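Local coordinates for protein sugar kinase MJ0406 (Methanococcus jannaschii, PDB 2C4E) that phosphorylates a range of nucleosides, inosine, guanosine and cytidine most actively, to nucleoside monophosphates, with ATP as the best phosphate donor, at residues N155-P161 and H179-M185; V50-L55 and Q284-W290. All coordinates share one frame; numbering follows the deposited sequence.

Interaction 2 ties together parts of the chain 229 residues apart, helix 44-54 and the loop that leads into helix 290-299. Interaction 1 lies between them in the sequence and closes over only 18 residues, pairing strands 156-159 and 182-186 of the central, mostly parallel sheet. Their centres are about 21 Å apart and their nearest atoms about 8 Å, so the two do not touch. Helix 245-258 runs by both, packing on Ser-158 and Phe-184 in one and on Leu-55 in the other. Within the ribokinase fold, interaction 1 brings Asp-160 to Arg-250 and Phe-184 near Thr-214 of the ATP site; interaction 2 joins a helix end to a loop whose Gln-284 bonds substrate-binding Asn-47.

Interaction 1: N155-P161 and H179-M185; sequences NLVSFDP and HTNFLFM
The ring of Phe-184 turns its edge to 155-161, with CE1 3.2 Å from Ser-158 OG, which is hydrogen-bonded to His-135, and the carbonyl oxygen of Phe-159 also near the ring plane. The Phe-182 ring meets Leu-156 CD1 obliquely, at 4.1 Å from CE1. Tyr-257 and Phe-253 stack edge-to-face with Phe-182 and Phe-184 respectively. On the other side of the sheet the Phe-159 ring carries Pro-161 N over one face, offset toward the rim, while Leu-183 lies alongside, its CD1 3.7 Å from Phe-159 CD2. CG of Phe-159 stands anti to the backbone N (chi1 175°), which sends the ring toward helix 170-178. That helix makes the crossover of a beta-alpha-beta unit whose parallel strands, 156-159 and 182-186, are neighbours in the Rossmann-like sheet of the ribokinase fold. Val-157 O takes two bonds, from Phe-182 N at 3.0 Å in the carbonyl plane and from Asn-181 N, tilted from it. Farther along, Phe-159 N binds Phe-182 O (2.9 Å) and Phe-184 N binds Phe-159 O (3.0 Å). Past the strand end Asp-160 OD2 forms a salt bridge with Arg-250, the inferred transition-state stabiliser, while OD1 accepts a hydrogen bond from Gly-162 N. An asparagine here, lacking the charge, would probably leave Arg-250 less firmly positioned. The Pro-161 and Met-185 side chains cross at about a right angle, CG to CG 3.8 Å.

Interaction 2: V50-L55 and Q284-W290; sequences VGIKKL and QTNLPTW
Val-50 meets two residues of the loop: CG1 packs on Leu-287 CD1 at 3.6 Å, and CG2 lies 3.5 Å from Gln-284 OE1. That amide is held elsewhere, OE1 by Tyr-77 and NE2 by Tyr-74 and the substrate-binding Asn-47, so the valine rests against a fixed group. One residue on, Gly-51 presents bare backbone, and Leu-287 CD1 comes to 3.6 Å from its N. The glycine O is reached by a water that donates to it and to Pro-288 O, at 3.0 and 2.9 Å. Lys-54 folds back over the loop, its chain bent at chi2, chi3 and chi4, and NZ donates a hydrogen bond to Leu-287 O (3.1 Å), tilted 27° from the carbonyl plane. Its own O receives the CA-H of Thr-289 and a bond from a second water, which also accepts from Trp-290 N. Leu-55 ends the run: CD2 sits 3.6 Å from Pro-288 O and faces Trp-290 CE3, while its O lies obliquely to the indole and accepts from Lys-259, which also makes a cation-pi contact with that ring. Thr-289, at the N-cap, starts helix 290-299, so the C-terminal end of helix 44-54 docks where the last helix begins. No direct backbone hydrogen bond crosses the contact: the first water joins two carbonyl acceptors that could not bond each other, the second a carbonyl to an amide.

Interaction 1: N155-P161 and H179-M185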
loop_
_atom_site.group_PDB
_atom_site.type_symbol
_atom_site.label_atom_id
_atom_site.label_comp_id
_atom_site.label_asym_id
_atom_site.label_seq_id
_atom_site.Cartn_x
_atom_site.Cartn_y
_atom_site.Cartn_z
ATOM N N ASN A 155 1.906 23.999 30.297
ATOM C CA ASN A 155 1.068 24.219 29.120
ATOM C C ASN A 155 -0.282 23.573 29.337
ATOM O O ASN A 155 -0.391 22.577 30.052
ATOM C CB ASN A 155 1.699 23.572 27.883
ATOM C CG ASN A 155 3.186 23.606 27.931
ATOM O OD1 ASN A 155 3.828 22.707 28.491
ATOM N ND2 ASN A 155 3.761 24.684 27.399
ATOM N N LEU A 156 -1.317 24.087 28.688
ATOM C CA LEU A 156 -2.581 23.365 28.683
ATOM C C LEU A 156 -2.399 22.124 27.824
ATOM O O LEU A 156 -1.792 22.203 26.765
ATOM C CB LEU A 156 -3.687 24.226 28.115
ATOM C CG LEU A 156 -4.077 25.355 29.073
ATOM C CD1 LEU A 156 -5.026 26.298 28.362
ATOM C CD2 LEU A 156 -4.728 24.809 30.359
ATOM N N VAL A 157 -2.884 20.990 28.302
ATOM C CA VAL A 157 -2.797 19.753 27.565
ATOM C C VAL A 157 -4.138 19.418 26.954
ATOM O O VAL A 157 -5.147 19.385 27.643
ATOM C CB VAL A 157 -2.344 18.612 28.478
ATOM C CG1 VAL A 157 -2.434 17.288 27.761
ATOM C CG2 VAL A 157 -0.917 18.907 28.998
ATOM N N SER A 158 -4.123 19.161 25.652
ATOM C CA SER A 158 -5.278 18.668 24.914
ATOM C C SER A 158 -4.931 17.257 24.436
ATOM O O SER A 158 -3.811 17.004 24.010
ATOM C CB SER A 158 -5.591 19.603 23.740
ATOM O OG SER A 158 -6.567 19.047 22.867
ATOM N N PHE A 159 -5.890 16.338 24.516
ATOM C CA PHE A 159 -5.635 14.919 24.236
ATOM C C PHE A 159 -6.861 14.288 23.614
ATOM O O PHE A 159 -7.976 14.506 24.059
ATOM C CB PHE A 159 -5.292 14.185 25.545
ATOM C CG PHE A 159 -5.132 12.711 25.408
ATOM C CD1 PHE A 159 -4.208 12.188 24.521
ATOM C CD2 PHE A 159 -5.896 11.840 26.179
ATOM C CE1 PHE A 159 -4.048 10.802 24.399
ATOM C CE2 PHE A 159 -5.749 10.449 26.043
ATOM C CZ PHE A 159 -4.824 9.946 25.159
ATOM N N ASP A 160 -6.647 13.485 22.592
ATOM C CA ASP A 160 -7.705 12.615 22.117
ATOM C C ASP A 160 -7.064 11.267 21.850
ATOM O O ASP A 160 -6.230 11.183 20.978
ATOM C CB ASP A 160 -8.330 13.155 20.841
ATOM C CG ASP A 160 -9.547 12.338 20.378
ATOM O OD1 ASP A 160 -9.702 11.114 20.667
ATOM O OD2 ASP A 160 -10.434 12.858 19.702
ATOM N N PRO A 161 -7.457 10.227 22.573
ATOM C CA PRO A 161 -6.863 8.904 22.350
ATOM C C PRO A 161 -7.130 8.370 20.935
ATOM O O PRO A 161 -6.343 7.567 20.449
ATOM C CB PRO A 161 -7.561 8.039 23.388
ATOM C CG PRO A 161 -8.845 8.753 23.673
ATOM C CD PRO A 161 -8.510 10.182 23.607
ATOM N N HIS A 179 -3.646 14.073 33.506
ATOM C CA HIS A 179 -2.746 15.130 33.000
ATOM C C HIS A 179 -3.287 15.795 31.745
ATOM O O HIS A 179 -2.524 16.271 30.898
ATOM C CB HIS A 179 -1.385 14.531 32.728
ATOM C CG HIS A 179 -0.748 13.946 33.943
ATOM N ND1 HIS A 179 0.194 14.615 34.695
ATOM C CD2 HIS A 179 -0.946 12.757 34.557
ATOM C CE1 HIS A 179 0.549 13.854 35.717
ATOM N NE2 HIS A 179 -0.121 12.718 35.650
ATOM N N THR A 180 -4.617 15.833 31.633
ATOM C CA THR A 180 -5.280 16.434 30.482
ATOM C C THR A 180 -6.191 17.571 30.928
ATOM O O THR A 180 -6.907 17.428 31.902
ATOM C CB THR A 180 -6.129 15.388 29.742
ATOM O OG1 THR A 180 -5.279 14.401 29.153
ATOM C CG2 THR A 180 -6.803 16.015 28.538
ATOM N N ASN A 181 -6.133 18.694 30.221
ATOM C CA ASN A 181 -7.081 19.799 30.409
ATOM C C ASN A 181 -8.298 19.684 29.488
ATOM O O ASN A 181 -9.417 19.781 29.966
ATOM C CB ASN A 181 -6.401 21.157 30.228
ATOM C CG ASN A 181 -5.345 21.401 31.270
ATOM O OD1 ASN A 181 -5.635 21.809 32.439
ATOM N ND2 ASN A 181 -4.120 21.114 30.906
ATOM N N PHE A 182 -8.085 19.474 28.189
ATOM C CA PHE A 182 -9.173 19.285 27.229
ATOM C C PHE A 182 -9.087 17.869 26.717
ATOM O O PHE A 182 -8.083 17.495 26.112
ATOM C CB PHE A 182 -9.064 20.183 25.992
ATOM C CG PHE A 182 -8.863 21.649 26.272
ATOM C CD1 PHE A 182 -7.580 22.180 26.297
ATOM C CD2 PHE A 182 -9.932 22.497 26.445
ATOM C CE1 PHE A 182 -7.379 23.534 26.522
ATOM C CE2 PHE A 182 -9.737 23.876 26.660
ATOM C CZ PHE A 182 -8.466 24.378 26.702
ATOM N N LEU A 183 -10.127 17.080 26.966
ATOM C CA LEU A 183 -10.208 15.706 26.518
ATOM C C LEU A 183 -11.273 15.604 25.437
ATOM O O LEU A 183 -12.449 15.905 25.675
ATOM C CB LEU A 183 -10.548 14.803 27.695
ATOM C CG LEU A 183 -10.754 13.314 27.417
ATOM C CD1 LEU A 183 -9.435 12.731 26.884
ATOM C CD2 LEU A 183 -11.183 12.649 28.701
ATOM N N PHE A 184 -10.843 15.210 24.252
ATOM C CA PHE A 184 -11.722 14.996 23.120
ATOM C C PHE A 184 -11.881 13.497 22.869
ATOM O O PHE A 184 -10.899 12.763 22.850
ATOM C CB PHE A 184 -11.124 15.608 21.849
ATOM C CG PHE A 184 -11.007 17.112 21.850
ATOM C CD1 PHE A 184 -9.842 17.740 22.321
ATOM C CD2 PHE A 184 -11.999 17.905 21.303
ATOM C CE1 PHE A 184 -9.713 19.127 22.285
ATOM C CE2 PHE A 184 -11.869 19.278 21.271
ATOM C CZ PHE A 184 -10.731 19.889 21.755
ATOM N N MET A 185 -13.107 13.052 22.645
ATOM C CA MET A 185 -13.359 11.692 22.201
ATOM C C MET A 185 -14.598 11.671 21.337
ATOM O O MET A 185 -15.554 12.384 21.589
ATOM C CB MET A 185 -13.556 10.743 23.388
ATOM C CG MET A 185 -12.268 10.328 24.093
ATOM S SD MET A 185 -12.610 9.028 25.334
ATOM C CE MET A 185 -13.092 10.032 26.678
#

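Interaction 2: V50-L55 and Q284-W290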
loop_
_atom_site.group_PDB
_atom_site.type_symbol
_atom_site.label_atom_id
_atom_site.label_comp_id
_atom_site.label_asym_id
_atom_site.label_seq_id
_atom_site.Cartn_x
_atom_site.Cartn_y
_atom_site.Cartn_z
ATOM N N VAL A 50 -1.775 21.933 10.663
ATOM C CA VAL A 50 -2.059 22.665 9.435
ATOM C C VAL A 50 -3.389 23.407 9.536
ATOM O O VAL A 50 -3.472 24.557 9.131
ATOM C CB VAL A 50 -2.003 21.737 8.193
ATOM C CG1 VAL A 50 -2.455 22.478 6.922
ATOM C CG2 VAL A 50 -0.607 21.215 7.995
ATOM N N GLY A 51 -4.419 22.768 10.090
ATOM C CA GLY A 51 -5.700 23.433 10.311
ATOM C C GLY A 51 -5.588 24.636 11.230
ATOM O O GLY A 51 -6.213 25.677 11.002
ATOM N N ILE A 52 -4.787 24.497 12.277
ATOM C CA ILE A 52 -4.562 25.585 13.234
ATOM C C ILE A 52 -3.908 26.755 12.516
ATOM O O ILE A 52 -4.343 27.900 12.645
ATOM C CB ILE A 52 -3.704 25.097 14.415
ATOM C CG1 ILE A 52 -4.545 24.175 15.314
ATOM C CG2 ILE A 52 -3.157 26.274 15.203
ATOM C CD1 ILE A 52 -3.709 23.309 16.233
ATOM N N LYS A 53 -2.890 26.458 11.717
ATOM C CA LYS A 53 -2.139 27.499 11.016
ATOM C C LYS A 53 -3.019 28.214 10.006
ATOM O O LYS A 53 -2.936 29.421 9.869
ATOM C CB LYS A 53 -0.904 26.919 10.334
ATOM C CG LYS A 53 0.026 27.975 9.734
ATOM C CD LYS A 53 0.693 28.854 10.815
ATOM C CE LYS A 53 1.668 29.832 10.202
ATOM N NZ LYS A 53 2.578 30.470 11.204
ATOM N N LYS A 54 -3.862 27.455 9.314
ATOM C CA LYS A 54 -4.787 28.016 8.333
ATOM C C LYS A 54 -5.768 28.985 8.987
ATOM O O LYS A 54 -6.182 29.951 8.353
ATOM C CB LYS A 54 -5.546 26.896 7.610
ATOM C CG LYS A 54 -4.798 26.329 6.397
ATOM C CD LYS A 54 -4.761 27.364 5.244
ATOM C CE LYS A 54 -5.529 26.933 3.979
ATOM N NZ LYS A 54 -6.520 27.965 3.557
ATOM N N LEU A 55 -6.129 28.712 10.244
ATOM C CA LEU A 55 -6.992 29.597 11.044
ATOM C C LEU A 55 -6.262 30.798 11.666
ATOM O O LEU A 55 -6.852 31.554 12.430
ATOM C CB LEU A 55 -7.704 28.800 12.139
ATOM C CG LEU A 55 -8.690 27.762 11.601
ATOM C CD1 LEU A 55 -9.133 26.825 12.704
ATOM C CD2 LEU A 55 -9.867 28.429 10.920
ATOM N N GLN A 284 -6.270 17.705 4.594
ATOM C CA GLN A 284 -5.802 19.089 4.626
ATOM C C GLN A 284 -6.200 19.899 3.397
ATOM O O GLN A 284 -5.924 21.097 3.323
ATOM C CB GLN A 284 -4.284 19.123 4.799
ATOM C CG GLN A 284 -3.810 18.387 6.042
ATOM C CD GLN A 284 -2.305 18.293 6.132
ATOM O OE1 GLN A 284 -1.603 19.036 5.470
ATOM N NE2 GLN A 284 -1.809 17.386 6.965
ATOM N N THR A 285 -6.856 19.258 2.437
ATOM C CA THR A 285 -7.063 19.882 1.137
ATOM C C THR A 285 -7.988 21.101 1.163
ATOM O O THR A 285 -7.703 22.085 0.493
ATOM C CB THR A 285 -7.536 18.836 0.116
ATOM O OG1 THR A 285 -8.692 18.152 0.612
ATOM C CG2 THR A 285 -6.501 17.752 -0.028
ATOM N N ASN A 286 -9.061 21.055 1.956
ATOM C CA ASN A 286 -10.034 22.152 2.008
ATOM C C ASN A 286 -10.118 22.783 3.390
ATOM O O ASN A 286 -11.203 23.143 3.850
ATOM C CB ASN A 286 -11.428 21.670 1.558
ATOM C CG ASN A 286 -12.322 22.808 1.066
ATOM O OD1 ASN A 286 -13.501 22.908 1.448
ATOM N ND2 ASN A 286 -11.774 23.664 0.213
ATOM N N LEU A 287 -8.963 22.939 4.034
ATOM C CA LEU A 287 -8.917 23.586 5.341
ATOM C C LEU A 287 -9.204 25.074 5.169
ATOM O O LEU A 287 -8.600 25.737 4.318
ATOM C CB LEU A 287 -7.567 23.352 6.028
ATOM C CG LEU A 287 -7.386 21.945 6.603
ATOM C CD1 LEU A 287 -5.934 21.706 6.965
ATOM C CD2 LEU A 287 -8.264 21.690 7.813
ATOM N N PRO A 288 -10.163 25.601 5.932
ATOM C CA PRO A 288 -10.581 26.992 5.761
ATOM C C PRO A 288 -9.748 28.015 6.541
ATOM O O PRO A 288 -9.056 27.679 7.509
ATOM C CB PRO A 288 -12.006 26.969 6.303
ATOM C CG PRO A 288 -11.924 25.989 7.433
ATOM C CD PRO A 288 -10.950 24.918 6.979
ATOM N N THR A 289 -9.858 29.270 6.120
ATOM C CA THR A 289 -9.339 30.396 6.878
ATOM C C THR A 289 -10.312 30.776 7.979
ATOM O O THR A 289 -11.476 30.384 7.956
ATOM C CB THR A 289 -9.155 31.623 5.993
ATOM O OG1 THR A 289 -10.420 32.016 5.430
ATOM C CG2 THR A 289 -8.258 31.328 4.798
ATOM N N TRP A 290 -9.826 31.588 8.908
ATOM C CA TRP A 290 -10.616 32.064 10.027
ATOM C C TRP A 290 -11.850 32.839 9.559
ATOM O O TRP A 290 -12.968 32.569 9.986
ATOM C CB TRP A 290 -9.766 32.956 10.936
ATOM C CG TRP A 290 -10.562 33.436 12.085
ATOM C CD1 TRP A 290 -11.141 34.663 12.230
ATOM C CD2 TRP A 290 -10.932 32.678 13.235
ATOM N NE1 TRP A 290 -11.828 34.721 13.419
ATOM C CE2 TRP A 290 -11.717 33.512 14.055
ATOM C CE3 TRP A 290 -10.647 31.381 13.680
ATOM C CZ2 TRP A 290 -12.240 33.086 15.272
ATOM C CZ3 TRP A 290 -11.170 30.959 14.891
ATOM C CH2 TRP A 290 -11.948 31.806 15.674
HETATM O O HOH W 1 -8.350 25.296 8.972
HETATM O O HOH W 2 -7.022 32.565 8.813
#